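Local coordinates for protein disulphide isomerase (PDB 3FK8) that has a thioredoxin-like fold and probably catalyses the isomerisation of disulphide bonds through a CxxC motif, at residues 6-10 against 35-39. Numbering follows the deposited sequence.
Sequences LPYDE and VFGAN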
loop_
_atom_site.group_PDB
_atom_site.type_symbol
_atom_site.label_atom_id
_atom_site.label_comp_id
_atom_site.label_asym_id
_atom_site.label_seq_id
_atom_site.Cartn_x
_atom_site.Cartn_y
_atom_site.Cartn_z
ATOM N N LEU A 6 13.607 5.012 6.316
ATOM C CA LEU A 6 12.639 3.912 6.473
ATOM C C LEU A 6 11.368 4.066 5.637
ATOM O O LEU A 6 10.821 5.160 5.532
ATOM C CB LEU A 6 12.271 3.818 7.948
ATOM C CG LEU A 6 13.467 3.559 8.864
ATOM C CD1 LEU A 6 13.102 3.679 10.329
ATOM C CD2 LEU A 6 14.060 2.185 8.576
ATOM N N PRO A 7 10.857 2.950 5.071
ATOM C CA PRO A 7 9.649 3.169 4.231
ATOM C C PRO A 7 8.378 3.553 4.996
ATOM O O PRO A 7 7.535 4.273 4.471
ATOM C CB PRO A 7 9.454 1.831 3.514
ATOM C CG PRO A 7 10.371 0.834 4.248
ATOM C CD PRO A 7 11.434 1.595 4.945
ATOM N N TYR A 8 8.256 3.101 6.234
ATOM C CA TYR A 8 7.085 3.393 7.042
ATOM C C TYR A 8 7.397 4.430 8.108
ATOM O O TYR A 8 8.452 4.388 8.753
ATOM C CB TYR A 8 6.551 2.097 7.658
ATOM C CG TYR A 8 5.995 1.171 6.588
ATOM C CD1 TYR A 8 4.667 1.233 6.223
ATOM C CD2 TYR A 8 6.829 0.301 5.910
ATOM C CE1 TYR A 8 4.175 0.425 5.229
ATOM C CE2 TYR A 8 6.344 -0.499 4.885
ATOM C CZ TYR A 8 5.020 -0.436 4.563
ATOM O OH TYR A 8 4.522 -1.221 3.558
ATOM N N ASP A 9 6.437 5.318 8.321
ATOM C CA ASP A 9 6.591 6.356 9.315
ATOM C C ASP A 9 5.854 5.919 10.553
ATOM O O ASP A 9 4.614 5.955 10.615
ATOM C CB ASP A 9 6.029 7.683 8.803
ATOM C CG ASP A 9 6.197 8.842 9.796
ATOM O OD1 ASP A 9 6.742 8.632 10.914
ATOM O OD2 ASP A 9 5.761 9.958 9.420
ATOM N N GLU A 10 6.619 5.484 11.546
ATOM C CA GLU A 10 6.062 4.932 12.756
ATOM C C GLU A 10 5.337 5.965 13.633
ATOM O O GLU A 10 4.593 5.594 14.537
ATOM C CB GLU A 10 7.158 4.200 13.531
ATOM C CG GLU A 10 7.789 3.092 12.649
ATOM C CD GLU A 10 8.843 2.205 13.306
ATOM O OE1 GLU A 10 9.004 2.227 14.546
ATOM O OE2 GLU A 10 9.510 1.463 12.553
ATOM N N VAL A 35 -1.037 0.921 1.521
ATOM C CA VAL A 35 -0.006 -0.113 1.616
ATOM C C VAL A 35 0.288 -0.346 3.070
ATOM O O VAL A 35 0.803 0.545 3.767
ATOM C CB VAL A 35 1.303 0.265 0.873
ATOM C CG1 VAL A 35 2.245 -0.908 0.887
ATOM C CG2 VAL A 35 0.979 0.747 -0.558
ATOM N N PHE A 36 -0.105 -1.524 3.565
ATOM C CA PHE A 36 0.100 -1.890 4.986
ATOM C C PHE A 36 1.380 -2.700 5.133
ATOM O O PHE A 36 1.572 -3.705 4.447
ATOM C CB PHE A 36 -1.067 -2.738 5.459
ATOM C CG PHE A 36 -2.374 -2.006 5.550
ATOM C CD1 PHE A 36 -2.830 -1.533 6.799
ATOM C CD2 PHE A 36 -3.169 -1.780 4.424
ATOM C CE1 PHE A 36 -4.057 -0.856 6.881
ATOM C CE2 PHE A 36 -4.402 -1.105 4.541
ATOM C CZ PHE A 36 -4.828 -0.667 5.729
ATOM N N GLY A 37 2.248 -2.313 6.066
ATOM C CA GLY A 37 3.506 -3.019 6.220
ATOM C C GLY A 37 4.244 -2.485 7.424
ATOM O O GLY A 37 3.670 -1.775 8.273
ATOM N N ALA A 38 5.536 -2.790 7.514
ATOM C CA ALA A 38 6.325 -2.339 8.642
ATOM C C ALA A 38 7.780 -2.371 8.226
ATOM O O ALA A 38 8.191 -3.144 7.347
ATOM C CB ALA A 38 6.115 -3.212 9.864
ATOM N N ASN A 39 8.620 -1.618 8.938
ATOM C CA ASN A 39 10.030 -1.514 8.582
ATOM C C ASN A 39 10.842 -2.764 8.847
ATOM O O ASN A 39 11.857 -2.962 8.183
ATOM C CB ASN A 39 10.650 -0.307 9.305
ATOM C CG ASN A 39 10.110 1.005 8.791
ATOM O OD1 ASN A 39 9.881 1.176 7.601
ATOM N ND2 ASN A 39 9.856 1.932 9.694
HETATM O O HOH W 1 7.572 -0.285 11.232
#
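In this thioredoxin fold, the loop leading to helix 14-28 crosses the end of the central strand 32-37, and Asn39, two residues before the first cysteine of the CxxC sequence (Cys41 and Cys44), ties the two together. Leu6 CB lies 3.5 Å from Asn39 ND2, against the side-chain carboxamide. Pro7 follows with its ring: CD sits 3.1 Å from Asn39 OD1, while its nitrogen, lacking a hydrogen, can give that oxygen nothing. The carboxamide instead pairs with the backbone of Tyr8, accepting from Tyr8 N at OD1 (2.9 Å) and donating from Asn39 ND2 to Tyr8 O (3.0 Å), so both polar groups of one loop residue are satisfied as by a neighbouring strand. The Tyr8 side chain runs inward along the second segment, one ring face covered by Gly37 C and Ala38 N. Its hydroxyl packs against bare backbone, OH to Gly37 CA at 3.4 Å, where a beta carbon would clash, and touches Val35 CG1 at 3.5 Å. Tyr8 also meets Cys44, bringing the buried ring up to the probable redox site. The Glu10 side chain reaches across to Asn39, whose ND2, already bound to Tyr8 O, gives its other hydrogen to Glu10 OE2 (2.9 Å). A water closes the circuit, donating to Glu10 OE2 and accepting from Asn39 N, each at 2.9 Å.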